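Local coordinates for coenzyme PQQ synthesis protein B (Methylobacterium extorquens, PDB 4Z7R) that takes part in the biosynthesis of the cofactor pyrroloquinoline quinone and binds zinc as a member of the metallo-beta-lactamase superfamily, at the interface of chains A and B. Sequence-based numbering; all coordinates share one arbitrary frame. Chains: chain A/B, Coenzyme PQQ synthesis protein B.

Contact 1: the interface of chains A and B. Residues chain A 58, 61-62; chain B 37-39, 58-59, 62.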
loop_
_atom_site.group_PDB
_atom_site.type_symbol
_atom_site.label_atom_id
_atom_site.label_comp_id
_atom_site.label_asym_id
_atom_site.label_seq_id
_atom_site.Cartn_x
_atom_site.Cartn_y
_atom_site.Cartn_z
ATOM N N PRO A 58 -0.924 -4.289 0.308
ATOM C CA PRO A 58 -0.806 -2.883 -0.097
ATOM C C PRO A 58 -0.390 -1.958 1.051
ATOM O O PRO A 58 0.069 -0.845 0.800
ATOM C CB PRO A 58 -2.218 -2.540 -0.586
ATOM C CG PRO A 58 -2.798 -3.850 -1.003
ATOM C CD PRO A 58 -2.251 -4.841 -0.023
ATOM N N ARG A 61 4.173 -0.944 3.795
ATOM C CA ARG A 61 5.056 0.094 4.301
ATOM C C ARG A 61 4.615 0.558 5.693
ATOM O O ARG A 61 5.446 0.779 6.572
ATOM C CB ARG A 61 5.124 1.273 3.332
ATOM C CG ARG A 61 6.195 2.254 3.726
ATOM C CD ARG A 61 6.438 3.334 2.694
ATOM N NE ARG A 61 7.219 4.394 3.313
ATOM C CZ ARG A 61 6.687 5.378 4.025
ATOM N NH1 ARG A 61 7.467 6.291 4.580
ATOM N NH2 ARG A 61 5.370 5.448 4.173
ATOM N N GLN A 62 3.306 0.668 5.894
ATOM C CA GLN A 62 2.764 1.028 7.199
ATOM C C GLN A 62 2.974 -0.102 8.206
ATOM O O GLN A 62 3.205 0.143 9.390
ATOM C CB GLN A 62 1.276 1.364 7.087
ATOM C CG GLN A 62 0.991 2.740 6.507
ATOM C CD GLN A 62 1.628 2.940 5.146
ATOM O OE1 GLN A 62 2.474 3.815 4.965
ATOM N NE2 GLN A 62 1.221 2.126 4.177
ATOM N N ARG B 37 6.686 10.388 6.330
ATOM C CA ARG B 37 6.016 10.889 5.138
ATOM C C ARG B 37 5.726 9.773 4.149
ATOM O O ARG B 37 6.543 8.877 3.944
ATOM C CB ARG B 37 6.863 11.964 4.451
ATOM C CG ARG B 37 6.955 13.287 5.195
ATOM C CD ARG B 37 8.087 14.135 4.631
ATOM N NE ARG B 37 7.983 15.544 5.003
ATOM C CZ ARG B 37 8.349 16.032 6.183
ATOM N NH1 ARG B 37 8.227 17.328 6.431
ATOM N NH2 ARG B 37 8.836 15.224 7.118
ATOM N N THR B 38 4.556 9.849 3.528
ATOM C CA THR B 38 4.189 8.933 2.463
ATOM C C THR B 38 4.639 9.494 1.117
ATOM O O THR B 38 5.059 10.648 1.027
ATOM C CB THR B 38 2.678 8.679 2.449
ATOM O OG1 THR B 38 1.981 9.926 2.330
ATOM C CG2 THR B 38 2.252 7.988 3.737
ATOM N N GLN B 39 4.533 8.690 0.065
ATOM C CA GLN B 39 5.128 9.059 -1.213
ATOM C C GLN B 39 4.242 10.029 -2.001
ATOM O O GLN B 39 3.014 9.964 -1.933
ATOM C CB GLN B 39 5.430 7.795 -2.017
ATOM C CG GLN B 39 6.601 7.005 -1.420
ATOM C CD GLN B 39 6.639 5.551 -1.850
ATOM O OE1 GLN B 39 7.336 5.187 -2.798
ATOM N NE2 GLN B 39 5.898 4.707 -1.140
ATOM N N PRO B 58 1.943 4.259 -3.536
ATOM C CA PRO B 58 1.810 2.990 -2.807
ATOM C C PRO B 58 1.174 3.153 -1.429
ATOM O O PRO B 58 0.681 2.178 -0.861
ATOM C CB PRO B 58 3.261 2.508 -2.678
ATOM C CG PRO B 58 3.963 3.141 -3.824
ATOM C CD PRO B 58 3.332 4.490 -3.972
ATOM N N ASP B 59 1.192 4.372 -0.902
ATOM C CA ASP B 59 0.660 4.646 0.427
ATOM C C ASP B 59 -0.781 5.148 0.416
ATOM O O ASP B 59 -1.265 5.642 1.431
ATOM C CB ASP B 59 1.529 5.680 1.141
ATOM C CG ASP B 59 2.973 5.250 1.271
ATOM O OD1 ASP B 59 3.243 4.287 2.018
ATOM O OD2 ASP B 59 3.844 5.892 0.641
ATOM N N GLN B 62 -3.281 4.625 3.316
ATOM C CA GLN B 62 -2.929 5.404 4.500
ATOM C C GLN B 62 -3.241 6.889 4.301
ATOM O O GLN B 62 -3.679 7.573 5.227
ATOM C CB GLN B 62 -1.448 5.216 4.841
ATOM C CG GLN B 62 -0.974 6.041 6.026
ATOM C CD GLN B 62 -1.455 5.481 7.350
ATOM O OE1 GLN B 62 -1.851 4.319 7.439
ATOM N NE2 GLN B 62 -1.429 6.310 8.387
HETATM O O HOH W 1 0.480 -0.496 -2.166
#

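Contact 2: the interface of chains A and B. Residues chain A 101-102; chain B 11-12, 39, 58, 91-92.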
loop_
_atom_site.group_PDB
_atom_site.type_symbol
_atom_site.label_atom_id
_atom_site.label_comp_id
_atom_site.label_asym_id
_atom_site.label_seq_id
_atom_site.Cartn_x
_atom_site.Cartn_y
_atom_site.Cartn_z
ATOM N N ARG A 101 11.377 -2.743 -3.430
ATOM C CA ARG A 101 12.044 -2.583 -4.721
ATOM C C ARG A 101 13.445 -1.963 -4.697
ATOM O O ARG A 101 14.197 -2.105 -5.660
ATOM C CB ARG A 101 11.158 -1.743 -5.642
ATOM C CG ARG A 101 10.901 -0.335 -5.137
ATOM C CD ARG A 101 10.026 0.453 -6.102
ATOM N NE ARG A 101 9.844 1.837 -5.667
ATOM C CZ ARG A 101 8.871 2.249 -4.861
ATOM N NH1 ARG A 101 8.793 3.525 -4.515
ATOM N NH2 ARG A 101 7.971 1.387 -4.404
ATOM N N GLU A 102 13.801 -1.277 -3.615
ATOM C CA GLU A 102 15.021 -0.467 -3.617
ATOM C C GLU A 102 16.305 -1.267 -3.411
ATOM O O GLU A 102 17.044 -1.034 -2.454
ATOM C CB GLU A 102 14.931 0.631 -2.556
ATOM C CG GLU A 102 13.925 1.727 -2.888
ATOM C CD GLU A 102 12.524 1.403 -2.413
ATOM O OE1 GLU A 102 12.286 0.254 -1.982
ATOM O OE2 GLU A 102 11.654 2.298 -2.482
ATOM N N GLY B 11 10.101 8.767 -3.841
ATOM C CA GLY B 11 10.016 7.317 -3.826
ATOM C C GLY B 11 10.668 6.717 -2.595
ATOM O O GLY B 11 11.766 7.119 -2.210
ATOM N N GLY B 12 9.981 5.769 -1.965
ATOM C CA GLY B 12 10.496 5.125 -0.771
ATOM C C GLY B 12 9.863 5.666 0.497
ATOM O O GLY B 12 9.789 4.970 1.511
ATOM N N GLN B 39 4.533 8.690 0.065
ATOM C CA GLN B 39 5.128 9.059 -1.213
ATOM C C GLN B 39 4.242 10.029 -2.001
ATOM O O GLN B 39 3.014 9.964 -1.933
ATOM C CB GLN B 39 5.430 7.795 -2.017
ATOM C CG GLN B 39 6.601 7.005 -1.420
ATOM C CD GLN B 39 6.639 5.551 -1.850
ATOM O OE1 GLN B 39 7.336 5.187 -2.798
ATOM N NE2 GLN B 39 5.898 4.707 -1.140
ATOM N N PRO B 58 1.943 4.259 -3.536
ATOM C CA PRO B 58 1.810 2.990 -2.807
ATOM C C PRO B 58 1.174 3.153 -1.429
ATOM O O PRO B 58 0.681 2.178 -0.861
ATOM C CB PRO B 58 3.261 2.508 -2.678
ATOM C CG PRO B 58 3.963 3.141 -3.824
ATOM C CD PRO B 58 3.332 4.490 -3.972
ATOM N N VAL B 91 6.372 3.213 -10.810
ATOM C CA VAL B 91 5.659 2.372 -9.855
ATOM C C VAL B 91 5.099 3.170 -8.673
ATOM O O VAL B 91 4.016 2.869 -8.174
ATOM C CB VAL B 91 6.577 1.232 -9.337
ATOM C CG1 VAL B 91 7.873 1.793 -8.766
ATOM C CG2 VAL B 91 5.860 0.369 -8.313
ATOM N N ASP B 92 5.818 4.201 -8.239
ATOM C CA ASP B 92 5.357 5.019 -7.120
ATOM C C ASP B 92 4.246 5.994 -7.531
ATOM O O ASP B 92 3.671 6.683 -6.687
ATOM C CB ASP B 92 6.528 5.773 -6.485
ATOM C CG ASP B 92 7.224 6.703 -7.453
ATOM O OD1 ASP B 92 7.115 6.489 -8.677
ATOM O OD2 ASP B 92 7.893 7.644 -6.981
HETATM O O HOH W 2 6.746 1.924 -1.835
#

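Contact 1: the interface of chains A and B
A:Gln62 and B:Gln62 supply the apolar centre of this two-fold interface between copies of PqqB, with CG of A:Gln62 3.8 Å from the amide carbon CD of B:Gln62. Both belong to helix 60-66, yet they are arranged differently. The B copy sends CG anti to its backbone N (chi1 177°), whereas in the A copy CG stands opposite the carbonyl carbon (chi1 -77°). Each then bends at chi2, and the methylene stem of one rests against the other, the amide planes lying 24° apart. The two copies thus differ locally, which may let identical residues pack beside the dyad without competing for one place.

Outward from this centre the amide of A:Gln62 meets the carboxylate of B:Asp59 with the planes almost perpendicular. As modelled, OE1 of A:Gln62 faces OD1 of B:Asp59 at 3.1 Å. Two acceptors cannot bond to each other, so no bond is counted here; the amide may be built end for end, and turning it would present NE2 as a donor to OD1. The same OD1 receives a hydrogen bond and salt bridge from NH2 of A:Arg61 at 3.2 Å, delivered from above the carboxylate plane by a long, extended side chain. NH1 of that guanidinium lies near the carbonyl of B:Arg37 without bonding to it.

Second-shell support fixes the carboxylate. OD2 of B:Asp59 takes the backbone N of B:Gln39 at 2.9 Å and the amide NE2 of B:Gln39 at 3.0 Å, from opposite faces of its plane, so the acid is held in position for A:Arg61. Beside the two-fold axis, water 1 joins the chains, lying 3.0 Å from the carbonyl O of A:Pro58 and 3.0 Å from the carbonyl O of B:Pro58.

Contact 2: the interface of chains A and B
The amide oxygen OE1 of B:Gln39 is gripped by NH1 of A:Arg101 from across the interface and by the backbone N of B:Gly12 from its own chain, each at 2.8 Å from OE1. The receiving surface belongs to the metal-binding side of a metallo-beta-lactamase fold: B:Val91 and B:Asp92 lie in a degenerate version of the HXHXDH motif that keeps its aspartate-histidine end, and B:Asp92, a zinc ligand, is that aspartate. These donors use OE1 differently. A:Arg101 arrives nearly along the C=O axis (160°), with the oxygen in its guanidinium plane and the two flat groups almost coplanar, whereas the N-H of B:Gly12 comes from above the carbonyl plane.

Water 2 completes the meeting of the flat groups, linking NH2 of A:Arg101 at 2.9 Å to NE2 of B:Gln39 at 3.0 Å, so both ends of the amide engage the same arginine. The arginine gets there through a first torsion that sets CG between its backbone N and carbonyl carbon (chi1 62°), followed by an extended chain. The stem of A:Arg101 runs antiparallel to the B:Val91 side chain, with CD 3.7 Å from the methyl CG1. From its own chain, A:Glu102 folds back to lay OE2 over one guanidinium face near the rim, in a loose salt bridge of 3.7 Å to NE of A:Arg101. The same OE2 lies 3.5 Å from CA of B:Gly12.

The C-alpha centres of contact 1 and contact 2 lie about 9 Å apart, and both use B:Gln39 and B:Pro58. B:Gln39 is the junction between them: the nitrogen end of its amide takes part in both contacts, the oxygen end in contact 2. A single glutamine orientation thereby suits two arginines from the other chain. Off-axis parts of the two-fold interface recur with the chains exchanged, while the part of contact 1 on the axis is shared by both halves and locally asymmetric. Contact 2 brings one subunit close to the partner's metal-binding region, so if this dimer persists in solution, pairing could influence that site.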